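PDB 3UUW: putative oxidoreductase with NAD(P)-binding Rossmann-fold domain from Clostridium difficile, which probably acts as an NAD(P)-dependent dehydrogenase of the GFO/IDH/MocA oxidoreductase family, binding the nucleotide cofactor through its Rossmann-fold domain. Local coordinates for residues M121-R127 with I288-C293. Sequence-based numbering, arbitrary orientation.
Sequences MVGFNRR and INGEEC
A buried arginine reaches across an isoleucine to an acid: the side chain of Arg127, extended with chi2 to chi4 all near 180°, passes Ile288, whose CG1 lies over one guanidinium face, 3.8 Å from Arg127 NH1. Arg127 NH1 forms a salt bridge with Glu292 OE1 (2.8 Å), Arg127 NH2 a weak bond to the same OE1 (3.1 Å); Asp173 is a second acid partner. Residues 121-122 are extended, inverse gamma turns centred on Gly123 and Phe124 follow, and a 3-10 segment starts at Asn125. This path leaves edge strand 120-122 of the parallel Rossmann sheet for the C-terminal domain. In the loop before helix 295-305, Gly290 has phi 60°, 291-293 are helical in phi/psi, and Glu292 is m, m. CA atoms pair Met121 with Asn289 (5.9 Å) and Val122 with Cys293 (5.7 Å). Ile288 fills the bend: CD1 meets Phe124 CB (4.0 Å) and Met121 CE (4.1 Å), CG2 meets Val122 O (3.5 Å). Val122 CG2 packs on Cys293 CB (3.7 Å), and the Phe124 ring edge faces Cys293 O, CE2 at 3.8 Å.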
# COMPACT_ATOMS: atom_id res chain seq x y z
N MET A 121 38.79 -2.27 -5.43
CA MET A 121 37.35 -2.52 -5.50
C MET A 121 36.58 -1.21 -5.59
O MET A 121 36.87 -0.26 -4.85
CB MET A 121 36.90 -3.25 -4.25
CG MET A 121 35.48 -3.77 -4.30
SD MET A 121 35.09 -4.58 -2.73
CE MET A 121 33.47 -5.27 -3.14
N VAL A 122 35.57 -1.18 -6.47
CA VAL A 122 34.69 -0.02 -6.62
C VAL A 122 33.39 -0.30 -5.88
O VAL A 122 32.82 -1.41 -5.94
CB VAL A 122 34.43 0.31 -8.10
CG1 VAL A 122 33.40 1.41 -8.24
CG2 VAL A 122 35.79 0.70 -8.78
N GLY A 123 32.90 0.73 -5.19
CA GLY A 123 31.77 0.62 -4.29
C GLY A 123 30.39 0.59 -4.90
O GLY A 123 29.56 1.52 -4.69
N PHE A 124 30.12 -0.47 -5.66
CA PHE A 124 28.78 -0.65 -6.22
C PHE A 124 27.95 -1.36 -5.17
O PHE A 124 27.71 -2.56 -5.24
CB PHE A 124 28.82 -1.40 -7.57
CG PHE A 124 29.40 -0.58 -8.69
CD1 PHE A 124 28.73 0.56 -9.14
CD2 PHE A 124 30.58 -0.94 -9.31
CE1 PHE A 124 29.26 1.31 -10.14
CE2 PHE A 124 31.09 -0.19 -10.32
CZ PHE A 124 30.43 0.93 -10.74
N ASN A 125 27.51 -0.58 -4.17
CA ASN A 125 26.79 -1.15 -3.03
C ASN A 125 25.53 -1.94 -3.38
O ASN A 125 25.18 -2.89 -2.67
CB ASN A 125 26.47 -0.07 -1.99
CG ASN A 125 25.66 1.05 -2.57
OD1 ASN A 125 26.18 1.82 -3.38
ND2 ASN A 125 24.37 1.11 -2.22
N ARG A 126 24.87 -1.58 -4.47
CA ARG A 126 23.63 -2.24 -4.85
C ARG A 126 23.82 -3.74 -5.12
O ARG A 126 22.90 -4.52 -4.90
CB ARG A 126 22.96 -1.50 -6.00
CG ARG A 126 22.38 -0.20 -5.57
CD ARG A 126 22.14 0.72 -6.73
NE ARG A 126 21.48 1.93 -6.26
CZ ARG A 126 22.07 2.87 -5.55
NH1 ARG A 126 23.37 2.81 -5.26
NH2 ARG A 126 21.36 3.92 -5.14
N ARG A 127 25.02 -4.15 -5.54
CA ARG A 127 25.32 -5.58 -5.73
C ARG A 127 25.29 -6.37 -4.42
O ARG A 127 25.26 -7.61 -4.42
CB ARG A 127 26.66 -5.76 -6.42
CG ARG A 127 26.79 -5.11 -7.76
CD ARG A 127 27.97 -5.73 -8.48
NE ARG A 127 28.41 -4.99 -9.66
CZ ARG A 127 29.32 -5.45 -10.52
NH1 ARG A 127 29.82 -6.67 -10.40
NH2 ARG A 127 29.70 -4.69 -11.54
N ILE A 288 33.64 -7.73 -7.68
CA ILE A 288 33.89 -6.42 -8.27
C ILE A 288 35.41 -6.24 -8.39
O ILE A 288 36.06 -5.69 -7.49
CB ILE A 288 33.26 -5.26 -7.50
CG1 ILE A 288 31.74 -5.48 -7.32
CG2 ILE A 288 33.46 -3.93 -8.27
CD1 ILE A 288 31.06 -4.51 -6.33
N ASN A 289 35.96 -6.74 -9.47
CA ASN A 289 37.37 -6.55 -9.79
C ASN A 289 37.51 -6.51 -11.29
O ASN A 289 36.64 -7.00 -12.01
CB ASN A 289 38.23 -7.68 -9.22
CG ASN A 289 38.17 -8.92 -10.05
OD1 ASN A 289 38.83 -9.04 -11.09
ND2 ASN A 289 37.40 -9.90 -9.59
N GLY A 290 38.60 -5.91 -11.75
CA GLY A 290 38.88 -5.88 -13.17
C GLY A 290 37.78 -5.20 -13.95
O GLY A 290 37.34 -4.12 -13.60
N GLU A 291 37.35 -5.82 -15.05
CA GLU A 291 36.35 -5.20 -15.92
C GLU A 291 35.05 -4.91 -15.18
O GLU A 291 34.33 -3.98 -15.53
CB GLU A 291 36.08 -6.08 -17.14
CG GLU A 291 35.05 -5.54 -18.15
CD GLU A 291 35.40 -4.18 -18.75
OE1 GLU A 291 36.60 -3.77 -18.74
OE2 GLU A 291 34.46 -3.53 -19.28
N GLU A 292 34.77 -5.66 -14.12
CA GLU A 292 33.56 -5.39 -13.33
C GLU A 292 33.57 -3.98 -12.73
O GLU A 292 32.52 -3.38 -12.54
CB GLU A 292 33.38 -6.44 -12.22
CG GLU A 292 33.04 -7.81 -12.76
CD GLU A 292 31.70 -7.83 -13.48
OE1 GLU A 292 30.78 -7.12 -13.04
OE2 GLU A 292 31.57 -8.55 -14.49
N CYS A 293 34.76 -3.44 -12.46
CA CYS A 293 34.89 -2.10 -11.88
C CYS A 293 34.52 -0.98 -12.86
O CYS A 293 34.21 0.12 -12.44
CB CYS A 293 36.34 -1.83 -11.42
SG CYS A 293 36.87 -2.80 -10.00